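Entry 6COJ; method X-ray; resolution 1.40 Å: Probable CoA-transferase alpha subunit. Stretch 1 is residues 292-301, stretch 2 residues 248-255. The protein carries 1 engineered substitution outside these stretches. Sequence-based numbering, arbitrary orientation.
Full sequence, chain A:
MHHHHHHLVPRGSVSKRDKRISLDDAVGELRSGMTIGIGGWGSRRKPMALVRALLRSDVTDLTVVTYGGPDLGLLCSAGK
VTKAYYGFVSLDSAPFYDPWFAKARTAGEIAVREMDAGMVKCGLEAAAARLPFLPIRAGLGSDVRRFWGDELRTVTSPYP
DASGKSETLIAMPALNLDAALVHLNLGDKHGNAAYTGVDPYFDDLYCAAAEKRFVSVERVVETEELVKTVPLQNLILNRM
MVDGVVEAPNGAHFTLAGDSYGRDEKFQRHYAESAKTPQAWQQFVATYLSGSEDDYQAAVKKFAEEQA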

# COMPACT_ATOMS: atom_id res chain seq x y z
N SER A 292 23.68 22.55 21.72
CA SER A 292 23.20 22.40 20.35
C SER A 292 23.32 20.95 19.89
O SER A 292 23.83 20.08 20.60
CB SER A 292 24.01 23.30 19.42
OG SER A 292 25.35 22.84 19.33
N GLU A 293 22.84 20.68 18.67
CA GLU A 293 23.07 19.38 18.05
C GLU A 293 24.56 19.11 17.88
O GLU A 293 25.03 17.99 18.12
CB GLU A 293 22.35 19.29 16.71
CG GLU A 293 22.48 17.94 15.98
CD GLU A 293 21.83 16.77 16.72
OE1 GLU A 293 21.05 17.00 17.67
OE2 GLU A 293 22.06 15.61 16.31
N ASP A 294 25.33 20.13 17.49
CA ASP A 294 26.77 19.96 17.37
C ASP A 294 27.40 19.59 18.71
O ASP A 294 28.29 18.74 18.77
CB ASP A 294 27.42 21.23 16.80
CG ASP A 294 27.18 21.40 15.31
OD1 ASP A 294 26.75 20.42 14.67
OD2 ASP A 294 27.41 22.51 14.79
N ASP A 295 26.93 20.21 19.80
CA ASP A 295 27.43 19.86 21.12
C ASP A 295 27.10 18.41 21.46
O ASP A 295 27.93 17.68 22.01
CB ASP A 295 26.84 20.79 22.18
CG ASP A 295 27.28 22.23 22.01
OD1 ASP A 295 28.38 22.46 21.47
OD2 ASP A 295 26.52 23.13 22.43
N TYR A 296 25.87 17.99 21.15
CA TYR A 296 25.49 16.60 21.36
C TYR A 296 26.40 15.67 20.58
O TYR A 296 26.90 14.67 21.12
CB TYR A 296 24.03 16.38 20.95
CG TYR A 296 23.60 14.93 20.94
CD1 TYR A 296 23.14 14.32 22.10
CD2 TYR A 296 23.66 14.17 19.77
CE1 TYR A 296 22.74 13.00 22.10
CE2 TYR A 296 23.27 12.84 19.77
CZ TYR A 296 22.81 12.26 20.93
OH TYR A 296 22.42 10.95 20.94
N GLN A 297 26.63 15.97 19.30
CA GLN A 297 27.41 15.09 18.45
C GLN A 297 28.85 15.00 18.94
O GLN A 297 29.46 13.92 18.93
CB GLN A 297 27.35 15.58 17.00
CG GLN A 297 25.98 15.45 16.35
CD GLN A 297 25.56 14.00 16.16
OE1 GLN A 297 26.40 13.11 16.08
NE2 GLN A 297 24.25 13.76 16.07
N ALA A 298 29.41 16.12 19.39
CA ALA A 298 30.76 16.09 19.94
C ALA A 298 30.82 15.23 21.20
O ALA A 298 31.77 14.46 21.39
CB ALA A 298 31.23 17.51 20.25
N ALA A 299 29.81 15.35 22.07
CA ALA A 299 29.82 14.59 23.31
C ALA A 299 29.63 13.10 23.05
O ALA A 299 30.22 12.26 23.75
CB ALA A 299 28.73 15.10 24.25
N VAL A 300 28.82 12.77 22.05
CA VAL A 300 28.62 11.37 21.70
C VAL A 300 29.90 10.77 21.13
O VAL A 300 30.24 9.61 21.41
CB VAL A 300 27.43 11.27 20.74
CG1 VAL A 300 27.58 10.09 19.81
CG2 VAL A 300 26.15 11.23 21.55
N LYS A 301 30.64 11.54 20.34
CA LYS A 301 31.91 11.06 19.82
C LYS A 301 32.90 10.82 20.95
O LYS A 301 33.62 9.81 20.95
CB LYS A 301 32.47 12.06 18.80
CG LYS A 301 33.76 11.62 18.14
CD LYS A 301 34.34 12.74 17.30
CE LYS A 301 35.83 12.52 17.05
NZ LYS A 301 36.29 13.16 15.78
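Stretch 2 248-255: APNGAHFT

Stretch 2 is an irregular, turn-built segment that lies obliquely against the helix that begins at E293 and runs on past K301. A type II turn from A248 to G251 leads into a type I turn from N250 to H253, and the peptide before F254 is cis. The backbones stay well apart, with Q297 CA 7.9 Å from N250 CA and E293 CA 8.6 Å from G251 CA, so helix side chains reach across to side chains and to a backbone carbonyl of the loop.

Polar bridging centres on Q297, whose amide pairs with N250 as donor and acceptor at once. N250 ND2 gives a nearly straight hydrogen bond to Q297 OE1 (2.9 Å), and Q297 NE2 donates to N250 O (3.1 Å, more bent). N250 O also accepts from H253 N at 3.1 Å, inside the type I turn. One helical turn back, E293 OE2 accepts from Q297 NE2 at 2.9 Å, which helps fix the amide's orientation. A water extends the network, its oxygen donating to E293 OE2 (3.0 Å) and P249 O (2.8 Å).

The aromatic contact is an edge affair: Y296 OH and H253 ND1 share a 2.7 Å hydrogen bond, the rings meeting rim to rim with planes at 65°. Y296 OH also lies 3.6 Å from F254 CD2, at that ring's edge.

Van der Waals packing comes from V300, whose CG1 lies over one face of the H253 ring, 3.3 Å from H253 NE2.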

# COMPACT_ATOMS: atom_id res chain seq x y z
N ALA A 248 20.89 17.03 8.67
CA ALA A 248 21.29 16.61 10.02
C ALA A 248 22.10 15.33 9.93
O ALA A 248 21.57 14.22 10.13
CB ALA A 248 20.08 16.45 10.93
N PRO A 249 23.39 15.43 9.63
CA PRO A 249 24.26 14.24 9.65
C PRO A 249 24.27 13.60 11.03
O PRO A 249 24.35 14.28 12.05
CB PRO A 249 25.65 14.80 9.30
CG PRO A 249 25.41 16.18 8.78
CD PRO A 249 24.13 16.67 9.35
N ASN A 250 24.17 12.27 11.05
CA ASN A 250 24.04 11.51 12.29
C ASN A 250 22.79 11.90 13.06
O ASN A 250 22.72 11.73 14.28
CB ASN A 250 25.30 11.61 13.18
CG ASN A 250 25.62 10.31 13.90
OD1 ASN A 250 25.45 9.21 13.35
ND2 ASN A 250 26.11 10.42 15.14
N GLY A 251 21.78 12.41 12.34
CA GLY A 251 20.58 12.95 12.94
C GLY A 251 19.60 11.92 13.46
O GLY A 251 18.58 12.30 14.03
N ALA A 252 19.88 10.63 13.25
CA ALA A 252 19.11 9.57 13.88
C ALA A 252 19.78 9.00 15.12
O ALA A 252 19.15 8.21 15.83
CB ALA A 252 18.81 8.45 12.87
N HIS A 253 21.02 9.39 15.42
CA HIS A 253 21.71 8.87 16.59
C HIS A 253 20.87 9.13 17.84
O HIS A 253 20.41 10.25 18.02
CB HIS A 253 23.08 9.55 16.74
CG HIS A 253 23.91 8.98 17.84
ND1 HIS A 253 23.77 9.37 19.16
CD2 HIS A 253 24.87 8.03 17.83
CE1 HIS A 253 24.61 8.69 19.91
NE2 HIS A 253 25.30 7.87 19.13
N PHE A 254 20.66 8.14 18.72
CA PHE A 254 21.39 6.87 18.76
C PHE A 254 20.66 5.67 18.17
O PHE A 254 21.01 4.53 18.47
CB PHE A 254 21.77 6.56 20.22
CG PHE A 254 20.66 6.81 21.22
CD1 PHE A 254 19.69 5.85 21.47
CD2 PHE A 254 20.58 8.03 21.89
CE1 PHE A 254 18.67 6.09 22.39
CE2 PHE A 254 19.56 8.27 22.81
CZ PHE A 254 18.61 7.30 23.06
N THR A 255 19.65 5.90 17.33
CA THR A 255 18.98 4.79 16.66
C THR A 255 19.73 4.44 15.37
O THR A 255 20.60 5.18 14.90
CB THR A 255 17.52 5.14 16.37
OG1 THR A 255 17.41 6.19 15.39
CG2 THR A 255 16.84 5.59 17.66
O HOH W 1 22.49 15.83 13.39